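Local coordinates for protein poly(ADP-ribose) glycohydrolase (Thermomonospora curvata, PDB 3SIG) that hydrolyses the ribose-ribose glycosidic bonds of poly(ADP-ribose), releasing ADP-ribose, which it holds in a pocket of its macrodomain-like fold, at residues T11-I14 against L15-R19; F156-D159 against A160-L164; D185-T188 against V189-G193; P229-V232 against A233-A237. All coordinates share one frame; numbering follows the deposited sequence.

Contact 1: residues T11-I14 against L15-R19; sequences TVEI and LERGR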
loop_
_atom_site.group_PDB
_atom_site.type_symbol
_atom_site.label_atom_id
_atom_site.label_comp_id
_atom_site.label_asym_id
_atom_site.label_seq_id
_atom_site.Cartn_x
_atom_site.Cartn_y
_atom_site.Cartn_z
ATOM N N THR A 11 -6.295 -3.833 -17.590
ATOM C CA THR A 11 -6.250 -2.629 -16.767
ATOM C C THR A 11 -5.415 -1.545 -17.447
ATOM O O THR A 11 -5.825 -0.383 -17.497
ATOM C CB THR A 11 -5.727 -2.961 -15.394
ATOM O OG1 THR A 11 -6.715 -3.746 -14.737
ATOM C CG2 THR A 11 -5.452 -1.684 -14.558
ATOM N N VAL A 12 -4.262 -1.896 -18.000
ATOM C CA VAL A 12 -3.512 -0.906 -18.748
ATOM C C VAL A 12 -4.306 -0.328 -19.921
ATOM O O VAL A 12 -4.236 0.872 -20.144
ATOM C CB VAL A 12 -2.192 -1.500 -19.222
ATOM C CG1 VAL A 12 -1.548 -0.594 -20.305
ATOM C CG2 VAL A 12 -1.273 -1.688 -18.031
ATOM N N GLU A 13 -5.065 -1.155 -20.645
ATOM C CA GLU A 13 -5.937 -0.675 -21.731
ATOM C C GLU A 13 -6.981 0.311 -21.190
ATOM O O GLU A 13 -7.233 1.363 -21.774
ATOM C CB GLU A 13 -6.657 -1.836 -22.451
ATOM C CG GLU A 13 -7.668 -1.354 -23.512
ATOM C CD GLU A 13 -8.403 -2.478 -24.269
ATOM O OE1 GLU A 13 -8.035 -3.658 -24.117
ATOM O OE2 GLU A 13 -9.356 -2.168 -25.020
ATOM N N ILE A 14 -7.573 -0.052 -20.065
ATOM C CA ILE A 14 -8.595 0.774 -19.417
ATOM C C ILE A 14 -8.015 2.128 -19.053
ATOM O O ILE A 14 -8.643 3.176 -19.271
ATOM C CB ILE A 14 -9.190 0.052 -18.188
ATOM C CG1 ILE A 14 -10.132 -1.047 -18.658
ATOM C CG2 ILE A 14 -9.914 1.029 -17.273
ATOM C CD1 ILE A 14 -10.483 -2.006 -17.576
ATOM N N LEU A 15 -6.793 2.122 -18.512
ATOM C CA LEU A 15 -6.164 3.375 -18.104
ATOM C C LEU A 15 -5.825 4.227 -19.327
ATOM O O LEU A 15 -5.865 5.453 -19.223
ATOM C CB LEU A 15 -4.938 3.146 -17.211
ATOM C CG LEU A 15 -5.216 2.390 -15.921
ATOM C CD1 LEU A 15 -3.914 2.029 -15.209
ATOM C CD2 LEU A 15 -6.079 3.183 -14.975
ATOM N N GLU A 16 -5.534 3.617 -20.482
ATOM C CA GLU A 16 -5.320 4.394 -21.698
ATOM C C GLU A 16 -6.630 4.944 -22.277
ATOM O O GLU A 16 -6.698 6.087 -22.726
ATOM C CB GLU A 16 -4.683 3.524 -22.773
ATOM C CG GLU A 16 -3.254 3.149 -22.511
ATOM C CD GLU A 16 -2.333 4.358 -22.541
ATOM O OE1 GLU A 16 -2.477 5.178 -23.487
ATOM O OE2 GLU A 16 -1.511 4.458 -21.609
ATOM N N ARG A 17 -7.675 4.116 -22.341
ATOM C CA ARG A 17 -8.916 4.484 -23.009
ATOM C C ARG A 17 -9.769 5.389 -22.121
ATOM O O ARG A 17 -10.593 6.121 -22.632
ATOM C CB ARG A 17 -9.718 3.241 -23.399
ATOM C CG ARG A 17 -9.053 2.387 -24.461
ATOM C CD ARG A 17 -9.208 2.997 -25.837
ATOM N NE ARG A 17 -9.142 1.957 -26.857
ATOM C CZ ARG A 17 -10.069 1.013 -27.036
ATOM N NH1 ARG A 17 -11.154 0.976 -26.271
ATOM N NH2 ARG A 17 -9.917 0.096 -27.983
ATOM N N GLY A 18 -9.583 5.323 -20.815
ATOM C CA GLY A 18 -10.303 6.189 -19.887
ATOM C C GLY A 18 -11.701 5.725 -19.497
ATOM O O GLY A 18 -12.412 6.494 -18.884
ATOM N N ARG A 19 -12.049 4.472 -19.739
ATOM C CA ARG A 19 -13.369 3.948 -19.383
ATOM C C ARG A 19 -13.261 2.419 -19.379
ATOM O O ARG A 19 -12.314 1.834 -19.962
ATOM C CB ARG A 19 -14.470 4.470 -20.339
ATOM C CG ARG A 19 -14.254 4.171 -21.847
ATOM C CD ARG A 19 -15.295 4.871 -22.724
ATOM N NE ARG A 19 -15.585 6.213 -22.230
ATOM C CZ ARG A 19 -15.285 7.325 -22.863
ATOM N NH1 ARG A 19 -14.722 7.268 -24.053
ATOM N NH2 ARG A 19 -15.571 8.498 -22.324
HETATM O O HOH W 1 -1.981 2.640 -19.617
#
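Backbone hydrogen bonds link T11-I14 to L15-R19 through the last turns of helix 2-17. Four successive amides, those of L15, E16, R17 and G18, donate to the carbonyls four residues back; the final bond, from G18 N to I14 O, spans 2.8 Å. The carbonyl of V12 has a second donor, a water 2.9 Å from V12 O that also donates to E16 OE2, tying the E16 carboxylate to the preceding turn.

One ion pair runs along the exposed side. E13 stretches out with CG opposite its backbone N (chi1 175°), and its chain lies side by side with that of R17. E13 OE2 sits over one face of the R17 guanidinium, 3.8 Å from R17 NH2, with the two planes 75° apart. No N-H points at the oxygen, so the long pair is held by charge alone.

Apolar contact is slight: the T11 and L15 side chains lie side by side, with T11 CG2 4.1 Å from L15 CD1. T11 turns its hydroxyl to R117 O and R157, and L15 also packs on F156 and I30.

G18 leaves the helix with positive phi, where a side chain would collide with the preceding carbonyl oxygen. Such a glycine, holding the last i to i-4 bond, is typical of a helix C-terminus, here leading into strand 19-21.

Contact 2: residues F156-D159 against A160-L164; sequences FRDD and AGRLL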
loop_
_atom_site.group_PDB
_atom_site.type_symbol
_atom_site.label_atom_id
_atom_site.label_comp_id
_atom_site.label_asym_id
_atom_site.label_seq_id
_atom_site.Cartn_x
_atom_site.Cartn_y
_atom_site.Cartn_z
ATOM N N PHE A 156 -11.390 -0.075 -9.140
ATOM C CA PHE A 156 -12.473 -0.517 -10.020
ATOM C C PHE A 156 -12.511 -2.027 -10.245
ATOM O O PHE A 156 -13.225 -2.470 -11.168
ATOM C CB PHE A 156 -12.449 0.261 -11.364
ATOM C CG PHE A 156 -11.090 0.312 -12.033
ATOM C CD1 PHE A 156 -10.308 1.451 -11.941
ATOM C CD2 PHE A 156 -10.605 -0.762 -12.764
ATOM C CE1 PHE A 156 -9.068 1.503 -12.548
ATOM C CE2 PHE A 156 -9.356 -0.716 -13.359
ATOM C CZ PHE A 156 -8.587 0.412 -13.239
ATOM N N ARG A 157 -11.848 -2.835 -9.405
ATOM C CA ARG A 157 -12.052 -4.283 -9.404
ATOM C C ARG A 157 -12.243 -4.789 -7.992
ATOM O O ARG A 157 -11.699 -4.186 -7.036
ATOM C CB ARG A 157 -10.900 -5.072 -10.038
ATOM C CG ARG A 157 -10.598 -4.756 -11.467
ATOM C CD ARG A 157 -9.611 -5.761 -12.050
ATOM N NE ARG A 157 -9.130 -5.298 -13.329
ATOM C CZ ARG A 157 -9.662 -5.662 -14.478
ATOM N NH1 ARG A 157 -10.670 -6.504 -14.506
ATOM N NH2 ARG A 157 -9.177 -5.174 -15.607
ATOM N N ASP A 158 -12.958 -5.899 -7.839
ATOM C CA ASP A 158 -13.040 -6.614 -6.569
ATOM C C ASP A 158 -11.910 -7.641 -6.445
ATOM O O ASP A 158 -11.054 -7.710 -7.301
ATOM C CB ASP A 158 -14.409 -7.253 -6.394
ATOM C CG ASP A 158 -14.671 -8.400 -7.361
ATOM O OD1 ASP A 158 -13.778 -8.931 -8.056
ATOM O OD2 ASP A 158 -15.852 -8.840 -7.409
ATOM N N ASP A 159 -11.961 -8.463 -5.389
ATOM C CA ASP A 159 -10.866 -9.394 -5.081
ATOM C C ASP A 159 -10.709 -10.449 -6.191
ATOM O O ASP A 159 -9.607 -10.957 -6.445
ATOM C CB ASP A 159 -11.110 -10.095 -3.733
ATOM C CG ASP A 159 -10.942 -9.176 -2.526
ATOM O OD1 ASP A 159 -10.226 -8.140 -2.622
ATOM O OD2 ASP A 159 -11.538 -9.523 -1.469
ATOM N N ALA A 160 -11.800 -10.745 -6.882
ATOM C CA ALA A 160 -11.778 -11.765 -7.924
ATOM C C ALA A 160 -11.354 -11.225 -9.290
ATOM O O ALA A 160 -11.208 -11.997 -10.247
ATOM C CB ALA A 160 -13.143 -12.417 -8.033
ATOM N N GLY A 161 -11.196 -9.913 -9.406
ATOM C CA GLY A 161 -10.811 -9.315 -10.662
ATOM C C GLY A 161 -11.995 -8.794 -11.449
ATOM O O GLY A 161 -11.797 -8.290 -12.543
ATOM N N ARG A 162 -13.206 -8.898 -10.902
ATOM C CA ARG A 162 -14.413 -8.384 -11.568
ATOM C C ARG A 162 -14.494 -6.866 -11.494
ATOM O O ARG A 162 -14.239 -6.268 -10.445
ATOM C CB ARG A 162 -15.655 -8.978 -10.915
ATOM C CG ARG A 162 -15.886 -10.459 -11.196
ATOM C CD ARG A 162 -16.589 -10.667 -12.521
ATOM N NE ARG A 162 -17.940 -10.102 -12.519
ATOM C CZ ARG A 162 -19.053 -10.802 -12.316
ATOM N NH1 ARG A 162 -18.992 -12.109 -12.097
ATOM N NH2 ARG A 162 -20.231 -10.193 -12.329
ATOM N N LEU A 163 -14.824 -6.237 -12.619
ATOM C CA LEU A 163 -14.931 -4.799 -12.668
ATOM C C LEU A 163 -16.130 -4.339 -11.843
ATOM O O LEU A 163 -17.155 -5.016 -11.825
ATOM C CB LEU A 163 -15.019 -4.301 -14.123
ATOM C CG LEU A 163 -13.710 -4.466 -14.906
ATOM C CD1 LEU A 163 -13.959 -4.463 -16.416
ATOM C CD2 LEU A 163 -12.709 -3.396 -14.510
ATOM N N LEU A 164 -16.034 -3.171 -11.211
ATOM C CA LEU A 164 -17.069 -2.698 -10.300
ATOM C C LEU A 164 -18.089 -1.837 -11.007
ATOM O O LEU A 164 -17.766 -1.021 -11.878
ATOM C CB LEU A 164 -16.449 -1.892 -9.153
ATOM C CG LEU A 164 -15.461 -2.640 -8.258
ATOM C CD1 LEU A 164 -14.902 -1.744 -7.169
ATOM C CD2 LEU A 164 -16.121 -3.835 -7.606
#
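R157 and L163 face each other across the hairpin as a non-hydrogen-bonded antiparallel pair, their side chains pointing the same way. The methyl L163 CD2 rests over one face of the R157 guanidinium and also meets F156 CD2 at 3.8 Å near the plane of the phenyl ring. At the guanidinium edge, R157 NH1 donates to G161 O at 2.9 Å, nearly in plane.

D158 OD1 accepts from R162 N at 2.9 Å, met from above the carboxylate plane, and more weakly from A160 N at 2.9 Å. The aspartate can serve both because its CG sits between the backbone N and the carbonyl carbon (chi1 68°). D158-G161 is a type I turn closed by G161 N to D158 O, 3.1 Å, and G161, at positive phi, makes the G1 bulge of a 3:5 hairpin joining strands 147-157 and 163-175 of the mixed sheet. D158 N to R162 O and L164 N to F156 O, both 2.9 Å, carry the pairing away from the turn.

Further out, R157 NH2 forms a salt bridge with E10, and R157 NE bonds to R117 O. A methionine in place of R157 would probably leave E10 without its charged mate and the carbonyls of G161 and R117 without these donors. From the turn, D159 OD1 bonds to T73, and D158, with L164, packs on R79 of helix 74-84.

Contact 3: residues D185-T188 against V189-G193; sequences DLRT and VEEIG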
loop_
_atom_site.group_PDB
_atom_site.type_symbol
_atom_site.label_atom_id
_atom_site.label_comp_id
_atom_site.label_asym_id
_atom_site.label_seq_id
_atom_site.Cartn_x
_atom_site.Cartn_y
_atom_site.Cartn_z
ATOM N N ASP A 185 21.144 -12.497 7.370
ATOM C CA ASP A 185 21.530 -12.159 8.738
ATOM C C ASP A 185 22.635 -11.112 8.774
ATOM O O ASP A 185 23.279 -10.923 9.795
ATOM C CB ASP A 185 21.973 -13.405 9.510
ATOM C CG ASP A 185 23.318 -13.916 9.065
ATOM O OD1 ASP A 185 23.817 -13.478 8.006
ATOM O OD2 ASP A 185 23.878 -14.776 9.777
ATOM N N LEU A 186 22.801 -10.374 7.683
ATOM C CA LEU A 186 23.933 -9.448 7.622
ATOM C C LEU A 186 23.520 -8.042 8.093
ATOM O O LEU A 186 24.334 -7.126 8.057
ATOM C CB LEU A 186 24.529 -9.419 6.214
ATOM C CG LEU A 186 25.157 -10.751 5.799
ATOM C CD1 LEU A 186 25.700 -10.674 4.390
ATOM C CD2 LEU A 186 26.248 -11.122 6.750
ATOM N N ARG A 187 22.270 -7.889 8.552
ATOM C CA ARG A 187 21.895 -6.796 9.447
ATOM C C ARG A 187 21.272 -7.445 10.691
ATOM O O ARG A 187 20.651 -8.498 10.591
ATOM C CB ARG A 187 20.893 -5.835 8.819
ATOM C CG ARG A 187 21.328 -5.189 7.517
ATOM C CD ARG A 187 22.303 -4.095 7.778
ATOM N NE ARG A 187 22.633 -3.374 6.549
ATOM C CZ ARG A 187 23.551 -2.419 6.468
ATOM N NH1 ARG A 187 24.236 -2.049 7.540
ATOM N NH2 ARG A 187 23.781 -1.833 5.305
ATOM N N THR A 188 21.423 -6.831 11.857
ATOM C CA THR A 188 20.876 -7.415 13.079
ATOM C C THR A 188 19.351 -7.180 13.135
ATOM O O THR A 188 18.807 -6.318 12.450
ATOM C CB THR A 188 21.484 -6.767 14.317
ATOM O OG1 THR A 188 21.144 -5.376 14.304
ATOM C CG2 THR A 188 23.029 -6.933 14.348
ATOM N N VAL A 189 18.701 -7.924 14.014
ATOM C CA VAL A 189 17.277 -7.762 14.286
ATOM C C VAL A 189 16.997 -6.319 14.622
ATOM O O VAL A 189 16.021 -5.729 14.133
ATOM C CB VAL A 189 16.848 -8.693 15.446
ATOM C CG1 VAL A 189 15.407 -8.407 15.895
ATOM C CG2 VAL A 189 16.975 -10.161 15.016
ATOM N N GLU A 190 17.849 -5.730 15.445
ATOM C CA GLU A 190 17.642 -4.373 15.917
ATOM C C GLU A 190 17.862 -3.334 14.813
ATOM O O GLU A 190 17.122 -2.346 14.762
ATOM C CB GLU A 190 18.546 -4.096 17.120
ATOM C CG GLU A 190 18.168 -4.944 18.369
ATOM C CD GLU A 190 18.516 -6.441 18.260
ATOM O OE1 GLU A 190 19.504 -6.796 17.571
ATOM O OE2 GLU A 190 17.768 -7.242 18.859
ATOM N N GLU A 191 18.822 -3.557 13.930
ATOM C CA GLU A 191 19.028 -2.673 12.794
ATOM C C GLU A 191 17.788 -2.681 11.909
ATOM O O GLU A 191 17.306 -1.613 11.482
ATOM C CB GLU A 191 20.229 -3.109 11.952
ATOM C CG GLU A 191 21.581 -2.644 12.453
ATOM C CD GLU A 191 22.716 -3.128 11.551
ATOM O OE1 GLU A 191 22.936 -4.351 11.464
ATOM O OE2 GLU A 191 23.371 -2.286 10.902
ATOM N N ILE A 192 17.247 -3.862 11.615
ATOM C CA ILE A 192 16.053 -3.955 10.786
ATOM C C ILE A 192 14.911 -3.284 11.531
ATOM O O ILE A 192 14.124 -2.565 10.920
ATOM C CB ILE A 192 15.708 -5.417 10.485
ATOM C CG1 ILE A 192 16.802 -6.040 9.621
ATOM C CG2 ILE A 192 14.361 -5.556 9.783
ATOM C CD1 ILE A 192 16.881 -5.429 8.271
ATOM N N GLY A 193 14.810 -3.483 12.847
ATOM C CA GLY A 193 13.739 -2.871 13.604
ATOM C C GLY A 193 13.793 -1.353 13.545
ATOM O O GLY A 193 12.761 -0.692 13.442
HETATM O O HOH W 2 25.116 -5.505 10.940
#
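The R187 guanidinium meets the E191 carboxylate at its edge: E191 OE2 lies near the guanidinium plane, 3.5 Å from R187 NH1, in a weak hydrogen bond that forms part of a salt bridge. The side chains cross at about a right angle and their planes stand 76° apart. The other carboxylate oxygen, E191 OE1, is met on its anti side by T188 N at 2.9 Å, and a water, modelled unusually close, also donates to E191 OE1.

T188 returns the bond. Its OG1, placed between the backbone N and the carbonyl carbon (chi1 62°), accepts from E191 N at 3.0 Å. These reciprocal bonds make a capping box, with T188 as N-cap of helix 189-209. T188 O then takes the first helical bond, from I192 N at 3.0 Å, and I192 CD1 touches R187 CB at 4.1 Å. An alanine in place of E191 would remove the carboxylate, and is likely to leave T188 N without its acceptor and R187 without this counter-charge.

Two amides at the start of the helix, which have no preceding turn to bond to, are thus answered by side chains, and the negative carboxylate probably also interacts favourably with the helix dipole.

Contact 4: residues P229-V232 against A233-A237; sequences PAQV and AETFA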
loop_
_atom_site.group_PDB
_atom_site.type_symbol
_atom_site.label_atom_id
_atom_site.label_comp_id
_atom_site.label_asym_id
_atom_site.label_seq_id
_atom_site.Cartn_x
_atom_site.Cartn_y
_atom_site.Cartn_z
ATOM N N PRO A 229 6.740 -11.182 10.865
ATOM C CA PRO A 229 5.499 -10.457 11.149
ATOM C C PRO A 229 5.341 -9.992 12.595
ATOM O O PRO A 229 4.682 -8.983 12.834
ATOM C CB PRO A 229 4.391 -11.426 10.732
ATOM C CG PRO A 229 5.029 -12.713 10.526
ATOM C CD PRO A 229 6.503 -12.562 10.412
ATOM N N ALA A 230 5.903 -10.708 13.546
ATOM C CA ALA A 230 5.860 -10.204 14.918
ATOM C C ALA A 230 6.600 -8.872 15.044
ATOM O O ALA A 230 6.136 -7.965 15.729
ATOM C CB ALA A 230 6.415 -11.241 15.917
ATOM N N GLN A 231 7.738 -8.739 14.379
ATOM C CA GLN A 231 8.488 -7.490 14.422
ATOM C C GLN A 231 7.744 -6.367 13.694
ATOM O O GLN A 231 7.729 -5.242 14.173
ATOM C CB GLN A 231 9.886 -7.661 13.824
ATOM C CG GLN A 231 10.739 -6.414 13.925
ATOM C CD GLN A 231 12.144 -6.657 13.440
ATOM O OE1 GLN A 231 12.368 -7.279 12.395
ATOM N NE2 GLN A 231 13.111 -6.207 14.212
ATOM N N VAL A 232 7.082 -6.662 12.589
ATOM C CA VAL A 232 6.375 -5.604 11.877
ATOM C C VAL A 232 5.117 -5.196 12.679
ATOM O O VAL A 232 4.842 -4.000 12.837
ATOM C CB VAL A 232 6.030 -6.007 10.427
ATOM C CG1 VAL A 232 5.234 -4.927 9.766
ATOM C CG2 VAL A 232 7.346 -6.265 9.646
ATOM N N ALA A 233 4.401 -6.157 13.253
ATOM C CA ALA A 233 3.267 -5.819 14.106
ATOM C C ALA A 233 3.742 -4.975 15.287
ATOM O O ALA A 233 3.117 -3.972 15.630
ATOM C CB ALA A 233 2.562 -7.076 14.587
ATOM N N GLU A 234 4.843 -5.367 15.915
ATOM C CA GLU A 234 5.377 -4.607 17.054
ATOM C C GLU A 234 5.777 -3.187 16.635
ATOM O O GLU A 234 5.603 -2.240 17.415
ATOM C CB GLU A 234 6.555 -5.343 17.698
ATOM C CG GLU A 234 7.148 -4.602 18.872
ATOM C CD GLU A 234 6.187 -4.451 20.022
ATOM O OE1 GLU A 234 5.353 -5.344 20.222
ATOM O OE2 GLU A 234 6.289 -3.439 20.743
ATOM N N THR A 235 6.294 -3.043 15.427
ATOM C CA THR A 235 6.695 -1.735 14.911
ATOM C C THR A 235 5.482 -0.816 14.893
ATOM O O THR A 235 5.525 0.314 15.411
ATOM C CB THR A 235 7.285 -1.857 13.513
ATOM O OG1 THR A 235 8.487 -2.630 13.582
ATOM C CG2 THR A 235 7.613 -0.519 12.897
ATOM N N PHE A 236 4.389 -1.279 14.297
ATOM C CA PHE A 236 3.157 -0.475 14.270
ATOM C C PHE A 236 2.602 -0.256 15.670
ATOM O O PHE A 236 2.115 0.834 15.978
ATOM C CB PHE A 236 2.103 -1.049 13.335
ATOM C CG PHE A 236 2.447 -0.915 11.890
ATOM C CD1 PHE A 236 2.523 0.332 11.299
ATOM C CD2 PHE A 236 2.611 -2.039 11.096
ATOM C CE1 PHE A 236 2.817 0.465 9.924
ATOM C CE2 PHE A 236 2.881 -1.904 9.730
ATOM C CZ PHE A 236 2.978 -0.648 9.155
ATOM N N ALA A 237 2.695 -1.264 16.529
ATOM C CA ALA A 237 2.212 -1.111 17.901
ATOM C C ALA A 237 2.951 -0.035 18.668
ATOM O O ALA A 237 2.335 0.740 19.413
ATOM C CB ALA A 237 2.327 -2.430 18.662
#
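Hydrogen bonds from T235 to Q231 add a side-chain link to the backbone ladder of helix 229-240. Q231 O accepts from T235 N at 2.9 Å and from the hydroxyl T235 OG1 at 2.8 Å, the two donors reaching it from opposite faces of the carbonyl plane. The hydroxyl can bend back because OG1 lies opposite the carbonyl carbon and beside the backbone N (chi1 -64°). The buried hydroxyl's hydrogen thus has a partner within the helix, on the previous turn. The neighbouring rungs are ordinary: A233 N to P229 O at 2.9 Å, E234 N to A230 O at 2.9 Å and F236 N to V232 O at 3.1 Å.

This helix connects strand 214-217 to strand 252-256, a beta-alpha-beta unit of the mixed sheet in the macrodomain-like fold, and the side chain of P229 lies about 8 Å from the bound ADP-ribose.

Apolar packing runs along the buried side. V232 and F236 lie side by side and point the same way, V232 CG1 touching F236 CE2 of the ring at 3.8 Å. V232 presents this methyl because CG1 is turned away from the backbone N (chi1 177°). The ring also brings F236 CD2 to 3.4 Å from V232 O. V232 and A233 reach F270 of helix 265-273, whereas F236 packs on A200 and T235 on L196 of helix 189-209.

The longer polar chains find their partners on other helices: Q231 NE2 donates to V189 O, and E234 OE1 pairs with R273.

Overall arrangement
The four contacts follow one another along the chain and fall into two pairs on opposite sides of its centre. Contacts 1 and 2, with centres 15 Å apart, join the end of helix 2-17 to the hairpin of strands 147-157 and 163-175, where I14 packs on L163. Contacts 3 and 4, 14 Å apart between centres, join the start of helix 189-209 to helix 229-240 through the bond from Q231 NE2 to V189 O. The centres of contacts 1 and 3 are 42 Å apart. The side chains of D159 and P229 lie about 6 and 8 Å from the bound ADP-ribose, consistent with contacts 2 and 4 lying on different sides of the ligand pocket.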